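Local coordinates for uncharacterized protein (Legionella pneumophila subsp. pneumophila, PDB 5T2X), which is of unknown function but folds as an all-helical protein of the DUF5630 family, built largely from successive helices packed side by side, at residues A[81-86]-A[217-222]; A[101-106]-A[120-125]; A[175-180]-A[195-200]. All blocks are in the same frame, centred on the assembly; numbering follows the deposited sequence.

The three contacts show two ways of joining parts of one all-helical chain. Contact 1 closes a long loop, its segments being separated by 130 residues that are mostly helical, and contacts 2 and 3 are both nested within that loop. Each of these two is short-range and pairs helices consecutive in the chain, whereas contact 1 fastens a non-helical segment to a helix end through side-chain amides. The centre of contact 1 lies about 19 Å from that of contact 2 and about 22 Å from that of contact 3; in either case the nearest atoms are about 6 Å apart. Contacts 2 and 3 are farther from each other, about 26 Å between centres.

Contact 1: residues A[81-86]-A[217-222]; sequences FSFEEY and INNAYF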
# COMPACT_ATOMS: atom_id res chain seq x y z
N PHE A 81 3.01 0.16 18.85
CA PHE A 81 2.65 -0.18 17.48
C PHE A 81 3.73 -1.07 16.89
O PHE A 81 4.93 -0.80 17.06
CB PHE A 81 2.47 1.07 16.61
CG PHE A 81 2.39 0.76 15.14
CD1 PHE A 81 1.32 0.03 14.63
CD2 PHE A 81 3.38 1.19 14.27
CE1 PHE A 81 1.25 -0.26 13.28
CE2 PHE A 81 3.31 0.90 12.92
CZ PHE A 81 2.24 0.17 12.43
N SER A 82 3.30 -2.12 16.20
CA SER A 82 4.21 -3.03 15.52
C SER A 82 3.62 -3.40 14.17
O SER A 82 2.43 -3.71 14.08
CB SER A 82 4.46 -4.29 16.36
OG SER A 82 5.09 -3.97 17.59
N PHE A 83 4.45 -3.36 13.13
CA PHE A 83 4.00 -3.75 11.80
C PHE A 83 3.71 -5.25 11.76
O PHE A 83 4.35 -6.05 12.45
CB PHE A 83 5.04 -3.40 10.75
CG PHE A 83 5.18 -1.92 10.51
CD1 PHE A 83 6.16 -1.19 11.15
CD2 PHE A 83 4.33 -1.27 9.63
CE1 PHE A 83 6.29 0.17 10.93
CE2 PHE A 83 4.46 0.09 9.40
CZ PHE A 83 5.44 0.81 10.05
N GLU A 84 2.73 -5.62 10.94
CA GLU A 84 2.35 -7.01 10.76
C GLU A 84 2.44 -7.37 9.28
O GLU A 84 2.25 -6.53 8.40
CB GLU A 84 0.93 -7.28 11.28
CG GLU A 84 0.73 -6.91 12.74
CD GLU A 84 -0.66 -7.23 13.25
OE1 GLU A 84 -1.40 -7.95 12.55
OE2 GLU A 84 -1.02 -6.75 14.35
N GLU A 85 2.75 -8.64 9.01
CA GLU A 85 2.87 -9.14 7.66
C GLU A 85 1.57 -9.79 7.21
O GLU A 85 0.84 -10.38 8.02
CB GLU A 85 4.02 -10.15 7.55
CG GLU A 85 5.32 -9.68 8.16
CD GLU A 85 6.39 -10.76 8.15
OE1 GLU A 85 6.45 -11.53 7.17
OE2 GLU A 85 7.16 -10.84 9.13
N TYR A 86 1.28 -9.67 5.91
CA TYR A 86 0.10 -10.30 5.34
C TYR A 86 0.27 -10.38 3.83
O TYR A 86 0.76 -9.41 3.23
CB TYR A 86 -1.19 -9.55 5.69
CG TYR A 86 -1.20 -8.09 5.29
CD1 TYR A 86 -1.73 -7.68 4.07
CD2 TYR A 86 -0.70 -7.11 6.15
CE1 TYR A 86 -1.74 -6.35 3.71
CE2 TYR A 86 -0.71 -5.78 5.79
CZ TYR A 86 -1.24 -5.40 4.57
OH TYR A 86 -1.25 -4.07 4.22
N ILE A 217 -5.44 -3.49 8.49
CA ILE A 217 -6.01 -2.38 9.25
C ILE A 217 -5.02 -1.91 10.31
O ILE A 217 -4.93 -0.72 10.61
CB ILE A 217 -7.36 -2.80 9.87
CG1 ILE A 217 -8.36 -3.16 8.77
CG2 ILE A 217 -7.91 -1.69 10.76
CD1 ILE A 217 -9.67 -3.70 9.30
N ASN A 218 -4.27 -2.85 10.89
CA ASN A 218 -3.25 -2.48 11.87
C ASN A 218 -2.17 -1.60 11.24
O ASN A 218 -1.83 -0.54 11.77
CB ASN A 218 -2.63 -3.74 12.48
CG ASN A 218 -1.44 -3.44 13.36
OD1 ASN A 218 -1.59 -3.14 14.54
ND2 ASN A 218 -0.24 -3.53 12.79
N ASN A 219 -1.64 -2.03 10.09
CA ASN A 219 -0.56 -1.28 9.45
C ASN A 219 -1.05 0.05 8.90
O ASN A 219 -0.38 1.08 9.06
CB ASN A 219 0.08 -2.11 8.34
CG ASN A 219 0.79 -3.34 8.86
OD1 ASN A 219 0.64 -3.71 10.02
ND2 ASN A 219 1.57 -3.98 7.99
N ALA A 220 -2.21 0.06 8.24
CA ALA A 220 -2.65 1.24 7.51
C ALA A 220 -2.93 2.41 8.45
O ALA A 220 -2.63 3.56 8.12
CB ALA A 220 -3.89 0.92 6.68
N TYR A 221 -3.50 2.14 9.62
CA TYR A 221 -3.88 3.19 10.55
C TYR A 221 -3.01 3.19 11.80
O TYR A 221 -3.37 3.84 12.79
CB TYR A 221 -5.36 3.04 10.92
CG TYR A 221 -6.23 2.83 9.71
CD1 TYR A 221 -6.28 3.77 8.69
CD2 TYR A 221 -6.99 1.67 9.57
CE1 TYR A 221 -7.07 3.57 7.57
CE2 TYR A 221 -7.79 1.47 8.46
CZ TYR A 221 -7.82 2.42 7.46
OH TYR A 221 -8.61 2.23 6.35
N PHE A 222 -1.87 2.50 11.77
CA PHE A 222 -0.89 2.51 12.85
C PHE A 222 -1.51 2.07 14.18
O PHE A 222 -1.26 2.65 15.23
CB PHE A 222 -0.24 3.89 12.99
CG PHE A 222 0.32 4.42 11.70
CD1 PHE A 222 1.55 3.98 11.22
CD2 PHE A 222 -0.38 5.36 10.96
CE1 PHE A 222 2.06 4.46 10.04
CE2 PHE A 222 0.13 5.85 9.77
CZ PHE A 222 1.36 5.40 9.31
O HOH W 1 0.42 -2.56 16.80
O HOH W 2 1.14 -2.86 5.24
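Asn219 OD1 is the best-held polar atom, gripped by two N-H groups: Glu84 N at 3.0 Å and, from its own neighbour in the chain, Asn218 ND2 at 2.9 Å. The site lies where helix 211-220 ends in a Schellman motif, with Phe222, at positive phi, as the C-prime residue; the extended loop 81-86 passes across this helix end. Asn219 pairs with both backbone polar groups of a single loop residue. While OD1 accepts from Glu84 N on a lone pair, Asn219 ND2 donates to Glu84 O over 2.7 Å, again onto a lone pair, and the two bonds together fix the rotation of the amide. The same ND2 also donates to water 2, which bonds Tyr86 OH, itself tied to His168 ND1. Asn218 works beside it: its ND2 spends one N-H on Asn219 OD1 and reaches Ser82 O at 3.0 Å with the other, both partners lying near its amide plane. Its OD1 accepts from water 1, which in turn accepts from Ser82 N. The carboxylate of Glu84 stacks on this amide with planes 23° apart, placing OE2 3.5 Å from Asn218 CG, while OE1 is bonded to Ser215 OG. Beyond the amides the contact turns aromatic. With CG anti to its backbone N (chi1 168°), Phe81 swings its ring against the Schellman turn, and Phe222 CA sits over one face in a CH-pi contact, 3.9 Å from the ring centroid. The Phe222 ring completes the junction as a T-shaped pair at 72°, turning its edge toward the Phe81 face so that Phe222 CD1 stands 3.9 Å from Phe81 CE2.

Contact 2: residues A[101-106]-A[120-125]; sequences YGQAAE and LEFLKK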
# COMPACT_ATOMS: atom_id res chain seq x y z
N TYR A 101 8.91 5.14 1.85
CA TYR A 101 7.93 6.11 2.31
C TYR A 101 8.50 7.00 3.40
O TYR A 101 8.21 8.20 3.46
CB TYR A 101 6.66 5.41 2.79
CG TYR A 101 5.56 6.37 3.16
CD1 TYR A 101 4.77 6.96 2.18
CD2 TYR A 101 5.31 6.70 4.49
CE1 TYR A 101 3.76 7.85 2.51
CE2 TYR A 101 4.30 7.59 4.83
CZ TYR A 101 3.53 8.16 3.83
OH TYR A 101 2.53 9.04 4.16
N GLY A 102 9.33 6.43 4.29
CA GLY A 102 10.00 7.24 5.28
C GLY A 102 10.95 8.25 4.66
O GLY A 102 11.05 9.39 5.13
N GLN A 103 11.65 7.85 3.60
CA GLN A 103 12.51 8.78 2.89
C GLN A 103 11.70 9.89 2.23
O GLN A 103 12.17 11.03 2.13
CB GLN A 103 13.36 8.04 1.85
CG GLN A 103 14.37 7.07 2.44
CD GLN A 103 15.36 7.76 3.36
OE1 GLN A 103 15.34 7.57 4.58
NE2 GLN A 103 16.24 8.56 2.78
N ALA A 104 10.49 9.57 1.76
CA ALA A 104 9.63 10.60 1.19
C ALA A 104 9.20 11.60 2.26
O ALA A 104 9.15 12.81 2.00
CB ALA A 104 8.41 9.96 0.53
N ALA A 105 8.90 11.11 3.47
CA ALA A 105 8.49 12.01 4.54
C ALA A 105 9.62 12.96 4.92
O ALA A 105 9.38 14.13 5.23
CB ALA A 105 8.02 11.20 5.75
N GLU A 106 10.86 12.47 4.91
CA GLU A 106 12.00 13.33 5.21
C GLU A 106 12.22 14.36 4.10
O GLU A 106 12.63 15.49 4.39
CB GLU A 106 13.27 12.50 5.41
CG GLU A 106 13.22 11.56 6.60
CD GLU A 106 14.53 10.83 6.83
OE1 GLU A 106 15.54 11.21 6.19
OE2 GLU A 106 14.56 9.88 7.64
N LEU A 120 8.13 12.97 -4.40
CA LEU A 120 7.42 12.18 -5.40
C LEU A 120 8.28 11.03 -5.90
O LEU A 120 7.77 9.94 -6.18
CB LEU A 120 6.99 13.07 -6.57
CG LEU A 120 5.81 14.02 -6.30
CD1 LEU A 120 5.62 14.98 -7.47
CD2 LEU A 120 4.54 13.23 -6.05
N GLU A 121 9.59 11.26 -6.02
CA GLU A 121 10.48 10.20 -6.49
C GLU A 121 10.53 9.05 -5.50
O GLU A 121 10.52 7.88 -5.90
CB GLU A 121 11.88 10.78 -6.73
CG GLU A 121 12.86 9.82 -7.38
CD GLU A 121 14.06 10.54 -7.98
OE1 GLU A 121 13.86 11.35 -8.91
OE2 GLU A 121 15.19 10.31 -7.52
N PHE A 122 10.58 9.35 -4.20
CA PHE A 122 10.56 8.28 -3.20
C PHE A 122 9.17 7.66 -3.07
O PHE A 122 9.06 6.46 -2.81
CB PHE A 122 11.03 8.81 -1.85
CG PHE A 122 12.52 8.86 -1.70
CD1 PHE A 122 13.27 7.69 -1.67
CD2 PHE A 122 13.18 10.07 -1.57
CE1 PHE A 122 14.64 7.73 -1.53
CE2 PHE A 122 14.56 10.12 -1.42
CZ PHE A 122 15.29 8.95 -1.40
N LEU A 123 8.11 8.46 -3.25
CA LEU A 123 6.76 7.90 -3.18
C LEU A 123 6.54 6.86 -4.27
O LEU A 123 5.89 5.84 -4.04
CB LEU A 123 5.73 9.02 -3.28
CG LEU A 123 5.50 9.87 -2.03
CD1 LEU A 123 4.45 10.94 -2.29
CD2 LEU A 123 5.09 9.00 -0.85
N LYS A 124 7.09 7.10 -5.47
CA LYS A 124 6.91 6.16 -6.56
C LYS A 124 7.76 4.91 -6.38
O LYS A 124 7.34 3.82 -6.77
CB LYS A 124 7.23 6.85 -7.89
CG LYS A 124 6.21 7.91 -8.27
CD LYS A 124 6.54 8.59 -9.58
CE LYS A 124 5.49 9.65 -9.92
NZ LYS A 124 5.81 10.38 -11.18
N LYS A 125 8.96 5.04 -5.80
CA LYS A 125 9.72 3.86 -5.43
C LYS A 125 9.01 3.07 -4.34
O LYS A 125 9.03 1.84 -4.34
CB LYS A 125 11.13 4.25 -4.99
CG LYS A 125 11.94 4.97 -6.06
CD LYS A 125 13.26 5.48 -5.50
CE LYS A 125 14.17 4.34 -5.08
NZ LYS A 125 14.54 3.46 -6.22
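One face of the Phe122 ring is covered over its centre by the aliphatic part of Gln103: Gln103 CB lies 3.5 Å from the ring centroid, only 12° off the normal, an almost ideal CH-pi contact. Gln103 CG continues along the ring and comes to 4.0 Å from Phe122 CE1, after which the chain bends at chi2 and carries the amide away, its plane turned 82° from the ring; this bend leaves the methylene CB, not the polar end, on the aromatic surface. The two side chains, both with CG anti to the carbonyl carbon, run side by side in the same direction. Phe100 and Cys107, of the same helix as Gln103, add further packing around the phenyl group. The second flat group, the Tyr101 ring, is met obliquely by Leu123: methyl CD2 of Leu123 touches Tyr101 CD1 at 3.7 Å. That methyl is shared, for Leu123 CD2 also rests 3.7 Å from Ala104 CB. Ala104 thereby stands at the middle of the interface, its CB meeting Phe122 CB at 3.7 Å as well, and here the backbones come nearest, with the CA atoms of Ala104 and Phe122 5.1 Å apart. Helix 132-147 covers the Tyr101 and Leu123 side through Ser137 and Leu138, and the ring of Tyr133 meets that of Tyr101. The segment axes are 7.8 Å apart at closest approach and their directions 168° apart; they belong to the apolar, close-packed antiparallel alpha-alpha hairpin of helices 91-111 and 117-128, a basic element of all-helical folds.

Contact 3: residues A[175-180]-A[195-200]; sequences LFYKTC and QEALEA
Segments 175-180 and 195-200 are regular helix throughout and run antiparallel, their directions 163° apart and their axes approaching to 7.9 Å. The backbones come closest at Tyr177 and Ala197, whose CA atoms are just 4.3 Å apart, a proximity that the small side chain of Ala197 permits. Its methyl packs against the opposite helix, with Ala197 CB 3.6 Å from Cys180 CB. Tyr177 lies alongside with the edge of its ring turned to the backbone, CD1 standing 3.4 Å from Ala197 O, and its chi1 of 145° falls well short of a staggered anti position. One turn further along the second helix, Ala200 serves Phe176: Phe176 has CG anti to its backbone N and directs CD1 to within 3.5 Å of Ala200 CB. The result is an alpha-alpha hairpin made by helices 169-185 and 191-207, with alanines at the crossing and larger side chains flanking them. Outside the pair, helix 153-167 packs on Phe176 through Leu158 and Cys165, and helix 237-248 reaches Tyr177 through Ala240 and Thr244. At one margin Glu196 is bent at chi2, which brings OE1 to the edge of the Phe176 ring, 3.9 Å from CE1, with carboxylate and ring planes 75° apart. The methylene part of the same residue is used too, since Glu196 CB lies 3.9 Å from Cys180 SG. Within the first helix, Thr179 OG1 donates to Leu175 O at 2.7 Å from above the carbonyl plane, joining the main-chain N-H of Thr179 on that oxygen.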
# COMPACT_ATOMS: atom_id res chain seq x y z
N LEU A 175 -9.85 3.08 0.79
CA LEU A 175 -9.22 4.16 0.03
C LEU A 175 -9.90 4.34 -1.32
O LEU A 175 -10.16 5.48 -1.74
CB LEU A 175 -7.73 3.87 -0.15
CG LEU A 175 -6.97 4.82 -1.08
CD1 LEU A 175 -7.01 6.25 -0.54
CD2 LEU A 175 -5.53 4.35 -1.26
N PHE A 176 -10.19 3.24 -2.02
CA PHE A 176 -10.92 3.32 -3.28
C PHE A 176 -12.31 3.92 -3.06
O PHE A 176 -12.78 4.71 -3.88
CB PHE A 176 -11.03 1.93 -3.90
CG PHE A 176 -11.52 1.94 -5.33
CD1 PHE A 176 -12.87 1.90 -5.61
CD2 PHE A 176 -10.62 1.95 -6.38
CE1 PHE A 176 -13.32 1.90 -6.93
CE2 PHE A 176 -11.06 1.94 -7.69
CZ PHE A 176 -12.41 1.92 -7.97
N TYR A 177 -12.97 3.55 -1.96
CA TYR A 177 -14.28 4.09 -1.66
C TYR A 177 -14.21 5.60 -1.42
O TYR A 177 -15.01 6.36 -1.97
CB TYR A 177 -14.88 3.37 -0.45
CG TYR A 177 -15.71 4.24 0.47
CD1 TYR A 177 -17.02 4.58 0.14
CD2 TYR A 177 -15.19 4.71 1.67
CE1 TYR A 177 -17.78 5.37 0.98
CE2 TYR A 177 -15.95 5.50 2.52
CZ TYR A 177 -17.24 5.83 2.17
OH TYR A 177 -17.99 6.61 3.01
N LYS A 178 -13.25 6.04 -0.60
CA LYS A 178 -13.10 7.46 -0.34
C LYS A 178 -12.67 8.22 -1.59
O LYS A 178 -13.06 9.38 -1.78
CB LYS A 178 -12.11 7.69 0.80
CG LYS A 178 -12.07 9.12 1.32
CD LYS A 178 -13.44 9.54 1.85
CE LYS A 178 -13.43 10.98 2.33
NZ LYS A 178 -14.75 11.40 2.87
N THR A 179 -11.86 7.59 -2.44
CA THR A 179 -11.44 8.25 -3.68
C THR A 179 -12.62 8.48 -4.61
O THR A 179 -12.71 9.54 -5.25
CB THR A 179 -10.35 7.42 -4.37
OG1 THR A 179 -9.22 7.29 -3.50
CG2 THR A 179 -9.91 8.09 -5.66
N CYS A 180 -13.54 7.52 -4.68
CA CYS A 180 -14.73 7.69 -5.51
C CYS A 180 -15.62 8.81 -4.98
O CYS A 180 -16.24 9.54 -5.76
CB CYS A 180 -15.50 6.38 -5.61
SG CYS A 180 -14.67 5.08 -6.55
N GLN A 195 -21.87 4.92 -7.16
CA GLN A 195 -22.13 3.49 -7.29
C GLN A 195 -20.85 2.68 -7.14
O GLN A 195 -20.86 1.60 -6.54
CB GLN A 195 -22.80 3.20 -8.63
CG GLN A 195 -24.16 3.85 -8.80
CD GLN A 195 -24.69 3.74 -10.21
OE1 GLN A 195 -25.49 4.57 -10.65
NE2 GLN A 195 -24.25 2.72 -10.93
N GLU A 196 -19.74 3.18 -7.68
CA GLU A 196 -18.45 2.52 -7.48
C GLU A 196 -17.97 2.65 -6.05
O GLU A 196 -17.31 1.74 -5.53
CB GLU A 196 -17.41 3.08 -8.45
CG GLU A 196 -17.56 2.59 -9.89
CD GLU A 196 -17.13 1.15 -10.06
OE1 GLU A 196 -16.17 0.73 -9.38
OE2 GLU A 196 -17.74 0.44 -10.88
N ALA A 197 -18.29 3.77 -5.39
CA ALA A 197 -17.92 3.94 -3.99
C ALA A 197 -18.64 2.93 -3.10
O ALA A 197 -18.05 2.38 -2.17
CB ALA A 197 -18.22 5.36 -3.53
N LEU A 198 -19.93 2.69 -3.38
CA LEU A 198 -20.70 1.75 -2.58
C LEU A 198 -20.14 0.34 -2.69
O LEU A 198 -19.99 -0.36 -1.68
CB LEU A 198 -22.17 1.78 -3.00
CG LEU A 198 -23.10 0.77 -2.33
CD1 LEU A 198 -23.14 1.01 -0.83
CD2 LEU A 198 -24.50 0.84 -2.93
N GLU A 199 -19.82 -0.10 -3.91
CA GLU A 199 -19.30 -1.45 -4.11
C GLU A 199 -18.00 -1.65 -3.34
O GLU A 199 -17.82 -2.66 -2.65
CB GLU A 199 -19.10 -1.72 -5.60
CG GLU A 199 -18.48 -3.07 -5.91
CD GLU A 199 -18.30 -3.30 -7.39
OE1 GLU A 199 -18.92 -2.56 -8.19
OE2 GLU A 199 -17.54 -4.21 -7.77
N ALA A 200 -17.08 -0.69 -3.44
CA ALA A 200 -15.82 -0.79 -2.72
C ALA A 200 -16.04 -0.72 -1.21
O ALA A 200 -15.32 -1.38 -0.45
CB ALA A 200 -14.86 0.30 -3.17